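Local coordinates for cytoplasmic export protein 1 (Saccharomyces cerevisiae, PDB 3VWA) that binds tRNA and acts in the nuclear tRNA export machinery, where it may collect tRNAs from export receptors at the nuclear pore and pass them to translation, at residues A[383-388]-A[402-407]; A[395-400]-A[429-434]; A[476-481]-A[512-517]; A[483-488]-A[523-528]. One frame throughout, in Å; residues are numbered along the deposited sequence.

Contact 1 (A[383-388]-A[402-407]); sequences PHFIQG and KTIPCI
Within HEAT repeat 1, the end of helix 374-387 packs against the last turns of helix 394-407, and the ring of Phe385 carries most of the contact. Its CG stands anti to the backbone N (chi1 160°), which sends the ring straight across to the other helix. There the far end of the ring meets two methyl groups: CE1 lies 3.7 Å from Thr403 CG2, and CE2 lies 3.6 Å from Ile407 CD1, the latter a tip-to-tip meeting. Ile404 N comes up at the ring edge, a loose approach at 4.3 Å from Phe385 CZ. The two short axes run at 158° to each other and approach to 11.3 Å, the near-antiparallel packing of neighbouring helices in a HEAT solenoid. Thr403 meets the ring through CG2, with CB close behind, while OG1 hydrogen-bonds Gln399 O one turn earlier. An alanine in place of Phe385 removes the ring that meets both methyls and would probably loosen the packing against Leu362 and Leu365 of helix 355-368. Beside the ring, Ile386 adds a looser contact, its CD1 4.4 Å from Ile404 CD1, while Leu420 and Leu424 of helix 413-427 touch Ile404.

Contact 2 (A[395-400]-A[429-434]); sequences TLRLQT and VDSDVE
Arg397 and Asp430 form the tight part of this contact, a two-pronged salt bridge between helix 394-407 and the loop before helix 433-446. The guanidinium grips the carboxylate side-on, one nitrogen to each oxygen. Arg397 NH2 donates to Asp430 OD2 at 2.7 Å with an N-H...O angle of 168°, nearly in the guanidinium plane. The second prong is longer and more bent: Arg397 NE reaches Asp430 OD1 at 3.1 Å, tilted from that plane. Both oxygens use their syn lone pairs, and the two flat groups are 25° from coplanar. A bend at chi3 of Arg397 (-60°) turns the guanidinium to this position, and NH1 is held separately by Asp391 O.

On its anti lone pair, Asp430 OD2 also accepts from Asp432 N at 2.9 Å, closing an Asx turn; the same oxygen thus serves the bridge and shapes the loop. Asp432 then caps helix 433-446, its OD2 taking a weak bond from Glu434 N and a further hydrogen bond from Ile435 N. In the HEAT solenoid this ties helix 394-407, whose segment lies in HEAT repeat 1, to the start of helix 433-446.

Beside the bridge is an apolar contact. Leu398, with CG anti to the backbone N, sets CD2 3.7 Å from Glu434 CG, touching the aliphatic part of a side chain bent at chi2. The carboxylate of Glu434 is engaged elsewhere, in a salt bridge with Lys475. The loose, solvent side belongs to exposed Ser431, whose OG stands 3.7 Å from Arg397 NH2, a mere approach.

Contact 3 (A[476-481]-A[512-517]); sequences PRLAAL and SPIVRG
Leu478, Leu481 and Val515 pack between helix 474-487 and the first turns of helix 513-536, and their torsions decide which methyls meet. In both leucines CG stands anti to the carbonyl carbon and the chain continues extended (chi2 172° in Leu478), so the methyls reach across to the other helix. Leu478 CD2 lies 3.4 Å from Ile514 CG1, tighter than usual van der Waals contact, with the two side chains crossing at about a right angle. Ile514 has a chi1 of 122°, away from the staggered values, which suggests strain or an imperfectly defined exposed side chain. Val515 splits its branches: CG2, anti to the carbonyl carbon, faces Leu478 CD2 at 3.8 Å, whereas CG1, anti to the backbone N, sits 3.9 Å from Leu481 CD1. A glycine in place of Leu478 removes the methyls that meet Ile514 and Val515 and would probably loosen this side of the interface.

Arg477 is bent at chi2 and chi3, bringing NH2 3.6 Å from Ser512 CB. That approach is not a hydrogen bond; NH2 instead makes a salt bridge to Asp510, which also accepts from Ser512 N. Ser512 OG, anti to its own backbone N, accepts a weak capping bond from Val515 N. The short axes are 10.1 Å apart and only 9° from parallel; with segment 512-517 inside HEAT repeat 2, this is the near-parallel stacking of helices along one layer of a HEAT solenoid.

Contact 4 (A[483-488]-A[523-528]); sequences GLEKSI and FEEYLE
A mixed contact, with a buried tyrosine hydrogen bond, ring packing and a water bridge, joins the C-terminal part of helix 474-487 to helix 513-536, whose segment lies in HEAT repeat 2. The short axes cross at 22° with a closest approach of 10.6 Å, a gap spanned by the full length of Tyr526. Its hydroxyl donates to Leu484 O at 2.4 Å, a very short bond; the carbonyl oxygen lies at the ring edge, while the donor sits above the carbonyl plane at a C=O...O angle of 132°. The nominal distance is unusually small and may partly reflect coordinate error at 2.20 Å.

Ile488 lies over one ring face. With CG1 anti to the backbone N, it places CG1 3.8 Å from the centroid of the Tyr526 ring and 11° off the normal, a CH-pi contact. Beyond it, Ile488 CD1 also meets the aliphatic part of the neighbouring glutamate, 3.8 Å from Glu525 CG. Ile496, Ile500 and Ile504 of helix 493-504 also touch Tyr526, so the ring is set among apolar side chains.

Toward the solvent side, Glu525 extends past Ile488 and a water connects the helices: it donates to Glu485 O at 2.6 Å and to Glu525 OE1 at 2.7 Å. The carboxylates of Glu485 and Glu525 do not touch, and their like charges would probably favour such a separation. Within its segment Leu484 O takes a weak bond from Ser487 N, so the tyrosine hydroxyl is probably a main donor to this carbonyl.

How the contacts relate
All four contacts lie in the C-terminal helical part of the chain. Contacts 1 and 2 share helix 394-407 and touch through Phe385 and Gly388 against Thr400 and Arg397; contact 1 is buried and wholly apolar, whereas contact 2 lies at the surface and rests on charge. Contacts 3 and 4 hold the same pair, helices 474-487 and 513-536, at successive levels with centres about 13 Å apart: the former is buried and mainly aliphatic, the latter partly buried and more polar. Contact 2 meets contact 3 through Val433 and Pro476. In contact 2 the arginine pairs with Asp430 across the segments; in contact 3 the arginine's aspartate, Asp510, lies just outside them.

Contact 1 (A[383-388]-A[402-407])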
# COMPACT_ATOMS: atom_id res chain seq x y z
N PRO A 383 -25.14 -2.46 3.82
CA PRO A 383 -26.42 -1.76 3.90
C PRO A 383 -26.42 -0.47 3.08
O PRO A 383 -27.47 -0.07 2.61
CB PRO A 383 -26.56 -1.46 5.41
CG PRO A 383 -25.76 -2.57 6.05
CD PRO A 383 -24.56 -2.66 5.15
N HIS A 384 -25.29 0.18 2.90
CA HIS A 384 -25.26 1.40 2.04
C HIS A 384 -25.01 1.00 0.64
O HIS A 384 -25.59 1.54 -0.33
CB HIS A 384 -24.15 2.36 2.53
CG HIS A 384 -24.29 2.74 3.98
ND1 HIS A 384 -23.39 2.39 4.92
CD2 HIS A 384 -25.29 3.45 4.63
CE1 HIS A 384 -23.78 2.86 6.11
NE2 HIS A 384 -24.94 3.51 5.94
N PHE A 385 -24.13 0.02 0.49
CA PHE A 385 -23.83 -0.49 -0.82
C PHE A 385 -25.12 -0.80 -1.60
O PHE A 385 -25.30 -0.40 -2.76
CB PHE A 385 -22.96 -1.71 -0.67
CG PHE A 385 -22.97 -2.61 -1.87
CD1 PHE A 385 -22.13 -2.34 -2.97
CD2 PHE A 385 -23.83 -3.71 -1.91
CE1 PHE A 385 -22.13 -3.18 -4.08
CE2 PHE A 385 -23.82 -4.55 -3.01
CZ PHE A 385 -22.98 -4.27 -4.09
N ILE A 386 -26.02 -1.51 -0.94
CA ILE A 386 -27.18 -2.11 -1.59
C ILE A 386 -28.24 -1.11 -1.99
O ILE A 386 -28.94 -1.31 -2.96
CB ILE A 386 -27.78 -3.28 -0.72
CG1 ILE A 386 -28.63 -4.22 -1.58
CG2 ILE A 386 -28.46 -2.78 0.56
CD1 ILE A 386 -27.79 -4.86 -2.66
N GLN A 387 -28.36 -0.02 -1.24
CA GLN A 387 -29.26 1.09 -1.59
C GLN A 387 -28.90 1.61 -2.95
O GLN A 387 -29.73 2.22 -3.62
CB GLN A 387 -29.19 2.24 -0.57
CG GLN A 387 -29.72 1.91 0.82
CD GLN A 387 -30.84 0.87 0.79
OE1 GLN A 387 -32.02 1.20 0.84
NE2 GLN A 387 -30.47 -0.40 0.72
N GLY A 388 -27.66 1.38 -3.37
CA GLY A 388 -27.31 1.73 -4.78
C GLY A 388 -28.36 1.23 -5.78
O GLY A 388 -28.55 1.81 -6.87
N LYS A 402 -24.26 -5.32 -10.88
CA LYS A 402 -23.16 -6.15 -11.40
C LYS A 402 -22.06 -6.43 -10.36
O LYS A 402 -21.09 -7.16 -10.62
CB LYS A 402 -22.46 -5.40 -12.53
CG LYS A 402 -23.24 -5.21 -13.81
CD LYS A 402 -22.24 -4.86 -14.90
CE LYS A 402 -22.94 -4.58 -16.23
NZ LYS A 402 -21.96 -4.49 -17.36
N THR A 403 -22.13 -5.76 -9.23
CA THR A 403 -21.08 -5.90 -8.23
C THR A 403 -21.51 -6.90 -7.15
O THR A 403 -20.71 -7.28 -6.35
CB THR A 403 -20.77 -4.49 -7.64
OG1 THR A 403 -20.25 -3.68 -8.70
CG2 THR A 403 -19.75 -4.52 -6.53
N ILE A 404 -22.79 -7.28 -7.13
CA ILE A 404 -23.34 -8.11 -6.06
C ILE A 404 -22.60 -9.44 -5.91
O ILE A 404 -22.32 -9.86 -4.79
CB ILE A 404 -24.86 -8.37 -6.30
CG1 ILE A 404 -25.69 -7.15 -5.87
CG2 ILE A 404 -25.34 -9.58 -5.51
CD1 ILE A 404 -27.14 -7.18 -6.34
N PRO A 405 -22.28 -10.10 -7.04
CA PRO A 405 -21.57 -11.35 -6.91
C PRO A 405 -20.23 -11.27 -6.17
O PRO A 405 -19.80 -12.25 -5.58
CB PRO A 405 -21.33 -11.76 -8.36
CG PRO A 405 -22.55 -11.22 -9.04
CD PRO A 405 -22.67 -9.83 -8.44
N CYS A 406 -19.55 -10.15 -6.23
CA CYS A 406 -18.21 -10.05 -5.60
C CYS A 406 -18.33 -9.86 -4.08
O CYS A 406 -17.40 -10.12 -3.33
CB CYS A 406 -17.47 -8.83 -6.16
SG CYS A 406 -17.54 -8.58 -7.95
N ILE A 407 -19.45 -9.39 -3.57
CA ILE A 407 -19.43 -9.23 -2.12
C ILE A 407 -20.30 -10.23 -1.39
O ILE A 407 -20.33 -10.31 -0.16
CB ILE A 407 -19.61 -7.75 -1.64
CG1 ILE A 407 -21.05 -7.38 -1.38
CG2 ILE A 407 -18.87 -6.74 -2.55
CD1 ILE A 407 -21.98 -7.61 -2.54

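Contact 2 (A[395-400]-A[429-434])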
# COMPACT_ATOMS: atom_id res chain seq x y z
N THR A 395 -27.43 4.05 -14.14
CA THR A 395 -26.05 3.53 -14.24
C THR A 395 -25.48 3.17 -12.84
O THR A 395 -24.73 2.15 -12.70
CB THR A 395 -25.14 4.47 -15.06
OG1 THR A 395 -25.24 5.78 -14.49
CG2 THR A 395 -25.66 4.60 -16.45
N LEU A 396 -25.85 3.93 -11.81
CA LEU A 396 -25.44 3.51 -10.46
C LEU A 396 -26.16 2.20 -10.08
O LEU A 396 -25.55 1.27 -9.53
CB LEU A 396 -25.68 4.57 -9.39
CG LEU A 396 -24.59 4.84 -8.34
CD1 LEU A 396 -25.16 5.15 -6.96
CD2 LEU A 396 -23.54 3.75 -8.24
N ARG A 397 -27.46 2.12 -10.38
CA ARG A 397 -28.21 0.86 -10.12
C ARG A 397 -27.62 -0.32 -10.86
O ARG A 397 -27.36 -1.35 -10.23
CB ARG A 397 -29.68 0.99 -10.51
CG ARG A 397 -30.33 2.20 -9.91
CD ARG A 397 -31.84 2.03 -9.87
NE ARG A 397 -32.49 1.84 -11.17
CZ ARG A 397 -32.85 2.84 -11.99
NH1 ARG A 397 -32.58 4.12 -11.68
NH2 ARG A 397 -33.47 2.59 -13.13
N LEU A 398 -27.38 -0.19 -12.16
CA LEU A 398 -26.72 -1.26 -12.92
C LEU A 398 -25.36 -1.63 -12.32
O LEU A 398 -25.10 -2.78 -12.04
CB LEU A 398 -26.52 -0.90 -14.39
CG LEU A 398 -25.93 -2.00 -15.32
CD1 LEU A 398 -26.82 -3.22 -15.39
CD2 LEU A 398 -25.64 -1.46 -16.74
N GLN A 399 -24.49 -0.66 -12.08
CA GLN A 399 -23.21 -1.06 -11.52
C GLN A 399 -23.33 -1.71 -10.15
O GLN A 399 -22.57 -2.63 -9.86
CB GLN A 399 -22.17 0.06 -11.47
CG GLN A 399 -21.76 0.55 -12.85
CD GLN A 399 -21.23 -0.56 -13.74
OE1 GLN A 399 -21.88 -0.95 -14.66
NE2 GLN A 399 -20.03 -1.07 -13.45
N THR A 400 -24.23 -1.21 -9.29
CA THR A 400 -24.40 -1.86 -8.00
C THR A 400 -24.78 -3.32 -8.32
O THR A 400 -24.19 -4.24 -7.80
CB THR A 400 -25.48 -1.18 -7.13
OG1 THR A 400 -25.22 0.23 -7.00
CG2 THR A 400 -25.52 -1.78 -5.76
N VAL A 429 -37.99 -5.81 -12.65
CA VAL A 429 -39.07 -5.03 -13.30
C VAL A 429 -38.63 -3.55 -13.49
O VAL A 429 -39.44 -2.62 -13.70
CB VAL A 429 -40.43 -5.22 -12.55
CG1 VAL A 429 -40.32 -4.82 -11.08
CG2 VAL A 429 -41.54 -4.42 -13.21
N ASP A 430 -37.32 -3.33 -13.41
CA ASP A 430 -36.76 -2.00 -13.43
C ASP A 430 -37.12 -1.35 -14.74
O ASP A 430 -37.15 -2.03 -15.78
CB ASP A 430 -35.23 -2.08 -13.30
CG ASP A 430 -34.59 -0.75 -12.89
OD1 ASP A 430 -34.28 -0.58 -11.70
OD2 ASP A 430 -34.37 0.11 -13.78
N SER A 431 -37.31 -0.03 -14.71
CA SER A 431 -37.53 0.73 -15.92
C SER A 431 -36.42 0.61 -16.98
O SER A 431 -36.71 0.69 -18.16
CB SER A 431 -37.79 2.21 -15.58
OG SER A 431 -36.72 2.73 -14.82
N ASP A 432 -35.17 0.37 -16.58
CA ASP A 432 -34.08 0.15 -17.53
C ASP A 432 -33.96 -1.33 -17.99
O ASP A 432 -33.91 -2.26 -17.17
CB ASP A 432 -32.77 0.67 -16.91
CG ASP A 432 -31.63 0.71 -17.90
OD1 ASP A 432 -31.34 1.80 -18.43
OD2 ASP A 432 -30.99 -0.33 -18.12
N VAL A 433 -33.91 -1.54 -19.32
CA VAL A 433 -33.84 -2.88 -19.91
C VAL A 433 -32.52 -3.55 -19.54
O VAL A 433 -32.45 -4.79 -19.33
CB VAL A 433 -34.06 -2.85 -21.45
CG1 VAL A 433 -32.93 -2.10 -22.16
CG2 VAL A 433 -34.17 -4.27 -22.02
N GLU A 434 -31.47 -2.75 -19.46
CA GLU A 434 -30.15 -3.27 -19.15
C GLU A 434 -30.13 -3.93 -17.71
O GLU A 434 -29.60 -5.03 -17.52
CB GLU A 434 -29.12 -2.19 -19.40
CG GLU A 434 -27.68 -2.66 -19.53
CD GLU A 434 -27.45 -3.57 -20.73
OE1 GLU A 434 -28.21 -3.47 -21.73
OE2 GLU A 434 -26.50 -4.39 -20.68

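Contact 3 (A[476-481]-A[512-517])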
# COMPACT_ATOMS: atom_id res chain seq x y z
N PRO A 476 -33.94 -9.28 -22.20
CA PRO A 476 -34.11 -10.07 -20.97
C PRO A 476 -34.65 -11.48 -21.21
O PRO A 476 -34.37 -12.40 -20.43
CB PRO A 476 -35.09 -9.23 -20.14
CG PRO A 476 -34.92 -7.80 -20.71
CD PRO A 476 -34.77 -8.05 -22.18
N ARG A 477 -35.37 -11.66 -22.32
CA ARG A 477 -35.81 -12.99 -22.74
C ARG A 477 -34.61 -13.81 -23.14
O ARG A 477 -34.41 -14.95 -22.66
CB ARG A 477 -36.87 -12.87 -23.85
CG ARG A 477 -37.89 -11.76 -23.55
CD ARG A 477 -39.28 -12.09 -24.04
NE ARG A 477 -39.34 -12.15 -25.48
CZ ARG A 477 -39.62 -11.10 -26.26
NH1 ARG A 477 -39.89 -9.92 -25.72
NH2 ARG A 477 -39.61 -11.23 -27.58
N LEU A 478 -33.75 -13.23 -23.98
CA LEU A 478 -32.49 -13.87 -24.35
C LEU A 478 -31.60 -14.18 -23.15
O LEU A 478 -30.82 -15.11 -23.17
CB LEU A 478 -31.73 -12.94 -25.29
CG LEU A 478 -32.38 -12.69 -26.67
CD1 LEU A 478 -31.62 -11.60 -27.38
CD2 LEU A 478 -32.46 -13.93 -27.54
N ALA A 479 -31.67 -13.34 -22.12
CA ALA A 479 -30.88 -13.56 -20.94
C ALA A 479 -31.49 -14.73 -20.13
O ALA A 479 -30.79 -15.41 -19.42
CB ALA A 479 -30.82 -12.30 -20.06
N ALA A 480 -32.79 -14.90 -20.17
CA ALA A 480 -33.39 -16.06 -19.50
C ALA A 480 -32.91 -17.36 -20.16
O ALA A 480 -32.44 -18.28 -19.48
CB ALA A 480 -34.90 -15.98 -19.53
N LEU A 481 -32.99 -17.41 -21.47
CA LEU A 481 -32.60 -18.62 -22.19
C LEU A 481 -31.17 -18.94 -21.89
O LEU A 481 -30.80 -20.12 -21.82
CB LEU A 481 -32.79 -18.43 -23.68
CG LEU A 481 -34.22 -18.20 -24.12
CD1 LEU A 481 -34.24 -17.94 -25.63
CD2 LEU A 481 -35.01 -19.45 -23.76
N SER A 512 -40.22 -12.98 -31.33
CA SER A 512 -38.89 -12.63 -31.81
C SER A 512 -38.25 -13.85 -32.48
O SER A 512 -38.13 -14.90 -31.86
CB SER A 512 -38.05 -12.13 -30.65
OG SER A 512 -36.66 -12.21 -30.95
N PRO A 513 -37.84 -13.74 -33.76
CA PRO A 513 -37.29 -14.98 -34.36
C PRO A 513 -36.05 -15.49 -33.61
O PRO A 513 -35.82 -16.71 -33.53
CB PRO A 513 -36.93 -14.58 -35.80
CG PRO A 513 -37.09 -13.10 -35.90
CD PRO A 513 -37.71 -12.55 -34.64
N ILE A 514 -35.28 -14.57 -33.05
CA ILE A 514 -34.03 -14.99 -32.42
C ILE A 514 -34.31 -15.77 -31.11
O ILE A 514 -33.60 -16.71 -30.79
CB ILE A 514 -32.92 -13.89 -32.35
CG1 ILE A 514 -32.48 -13.61 -30.92
CG2 ILE A 514 -33.21 -12.62 -33.17
CD1 ILE A 514 -30.97 -13.45 -30.83
N VAL A 515 -35.39 -15.41 -30.40
CA VAL A 515 -35.76 -16.14 -29.19
C VAL A 515 -36.28 -17.50 -29.55
O VAL A 515 -35.92 -18.49 -28.90
CB VAL A 515 -36.83 -15.40 -28.35
CG1 VAL A 515 -37.35 -16.30 -27.23
CG2 VAL A 515 -36.28 -14.09 -27.83
N ARG A 516 -37.18 -17.55 -30.54
CA ARG A 516 -37.72 -18.84 -30.97
C ARG A 516 -36.60 -19.75 -31.33
O ARG A 516 -36.63 -20.91 -30.98
CB ARG A 516 -38.67 -18.71 -32.18
CG ARG A 516 -39.98 -18.01 -31.89
CD ARG A 516 -40.89 -17.96 -33.12
NE ARG A 516 -40.78 -16.68 -33.85
CZ ARG A 516 -40.30 -16.60 -35.08
NH1 ARG A 516 -39.90 -17.71 -35.66
NH2 ARG A 516 -40.21 -15.45 -35.73
N GLY A 517 -35.61 -19.22 -32.07
CA GLY A 517 -34.48 -20.08 -32.55
C GLY A 517 -33.66 -20.60 -31.36
O GLY A 517 -33.33 -21.80 -31.26

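Contact 4 (A[483-488]-A[523-528])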
# COMPACT_ATOMS: atom_id res chain seq x y z
N GLY A 483 -29.37 -18.19 -19.05
CA GLY A 483 -29.27 -18.72 -17.71
C GLY A 483 -29.87 -20.09 -17.61
O GLY A 483 -29.45 -20.89 -16.78
N LEU A 484 -30.87 -20.39 -18.45
CA LEU A 484 -31.44 -21.77 -18.48
C LEU A 484 -30.48 -22.76 -19.10
O LEU A 484 -30.41 -23.93 -18.67
CB LEU A 484 -32.78 -21.78 -19.22
CG LEU A 484 -34.00 -21.24 -18.46
CD1 LEU A 484 -35.08 -20.68 -19.38
CD2 LEU A 484 -34.56 -22.43 -17.71
N GLU A 485 -29.73 -22.31 -20.10
CA GLU A 485 -28.73 -23.19 -20.71
C GLU A 485 -27.66 -23.53 -19.66
O GLU A 485 -27.32 -24.70 -19.45
CB GLU A 485 -28.09 -22.53 -21.94
CG GLU A 485 -27.04 -23.38 -22.65
CD GLU A 485 -26.24 -22.53 -23.64
OE1 GLU A 485 -26.85 -21.79 -24.44
OE2 GLU A 485 -25.02 -22.55 -23.60
N LYS A 486 -27.16 -22.50 -19.00
CA LYS A 486 -26.18 -22.72 -17.96
C LYS A 486 -26.76 -23.44 -16.74
O LYS A 486 -26.00 -23.95 -15.98
CB LYS A 486 -25.50 -21.42 -17.52
CG LYS A 486 -24.91 -20.57 -18.64
CD LYS A 486 -23.76 -21.27 -19.36
CE LYS A 486 -22.81 -20.23 -19.96
NZ LYS A 486 -21.92 -20.87 -20.96
N SER A 487 -28.06 -23.49 -16.56
CA SER A 487 -28.61 -24.03 -15.30
C SER A 487 -29.01 -25.46 -15.37
O SER A 487 -29.48 -26.01 -14.37
CB SER A 487 -29.84 -23.26 -14.90
OG SER A 487 -29.38 -22.02 -14.41
N ILE A 488 -28.84 -26.05 -16.55
CA ILE A 488 -29.35 -27.39 -16.78
C ILE A 488 -28.78 -28.37 -15.76
O ILE A 488 -29.47 -29.25 -15.28
CB ILE A 488 -29.11 -27.85 -18.26
CG1 ILE A 488 -29.95 -29.06 -18.57
CG2 ILE A 488 -27.61 -28.11 -18.54
CD1 ILE A 488 -29.94 -29.48 -20.04
N PHE A 523 -34.56 -26.09 -25.50
CA PHE A 523 -35.59 -27.08 -25.28
C PHE A 523 -35.14 -28.50 -25.62
O PHE A 523 -35.40 -29.44 -24.84
CB PHE A 523 -36.78 -26.71 -26.18
CG PHE A 523 -38.06 -27.42 -25.83
CD1 PHE A 523 -38.54 -27.43 -24.51
CD2 PHE A 523 -38.82 -28.06 -26.82
CE1 PHE A 523 -39.75 -28.07 -24.18
CE2 PHE A 523 -40.02 -28.69 -26.50
CZ PHE A 523 -40.51 -28.67 -25.17
N GLU A 524 -34.54 -28.67 -26.80
CA GLU A 524 -34.09 -30.03 -27.22
C GLU A 524 -33.07 -30.57 -26.26
O GLU A 524 -33.06 -31.76 -25.93
CB GLU A 524 -33.39 -30.02 -28.59
CG GLU A 524 -34.04 -29.20 -29.64
CD GLU A 524 -34.95 -30.00 -30.53
OE1 GLU A 524 -34.97 -29.71 -31.76
OE2 GLU A 524 -35.63 -30.90 -29.99
N GLU A 525 -32.15 -29.72 -25.86
CA GLU A 525 -31.12 -30.18 -24.94
C GLU A 525 -31.76 -30.64 -23.58
O GLU A 525 -31.35 -31.64 -22.99
CB GLU A 525 -30.07 -29.07 -24.79
CG GLU A 525 -29.01 -29.36 -23.71
CD GLU A 525 -28.08 -28.18 -23.46
OE1 GLU A 525 -27.22 -28.35 -22.55
OE2 GLU A 525 -28.17 -27.12 -24.17
N TYR A 526 -32.83 -29.96 -23.14
CA TYR A 526 -33.49 -30.37 -21.88
C TYR A 526 -34.30 -31.65 -22.08
O TYR A 526 -34.35 -32.50 -21.20
CB TYR A 526 -34.43 -29.27 -21.38
CG TYR A 526 -33.79 -28.28 -20.41
CD1 TYR A 526 -34.10 -28.33 -19.05
CD2 TYR A 526 -32.93 -27.29 -20.86
CE1 TYR A 526 -33.53 -27.40 -18.14
CE2 TYR A 526 -32.37 -26.35 -20.00
CZ TYR A 526 -32.68 -26.38 -18.64
OH TYR A 526 -32.11 -25.45 -17.81
N LEU A 527 -34.96 -31.74 -23.24
CA LEU A 527 -35.65 -32.94 -23.68
C LEU A 527 -34.76 -34.16 -23.75
O LEU A 527 -35.18 -35.28 -23.37
CB LEU A 527 -36.26 -32.75 -25.09
CG LEU A 527 -37.48 -31.83 -25.15
CD1 LEU A 527 -37.88 -31.77 -26.63
CD2 LEU A 527 -38.61 -32.38 -24.26
N GLU A 528 -33.56 -33.95 -24.29
CA GLU A 528 -32.55 -35.02 -24.42
C GLU A 528 -32.13 -35.48 -23.05
O GLU A 528 -32.05 -36.70 -22.79
CB GLU A 528 -31.33 -34.52 -25.19
CG GLU A 528 -31.24 -34.98 -26.64
CD GLU A 528 -31.34 -33.86 -27.67
OE1 GLU A 528 -32.41 -33.76 -28.34
OE2 GLU A 528 -30.35 -33.09 -27.84
O HOH W 1 -26.22 -26.36 -21.11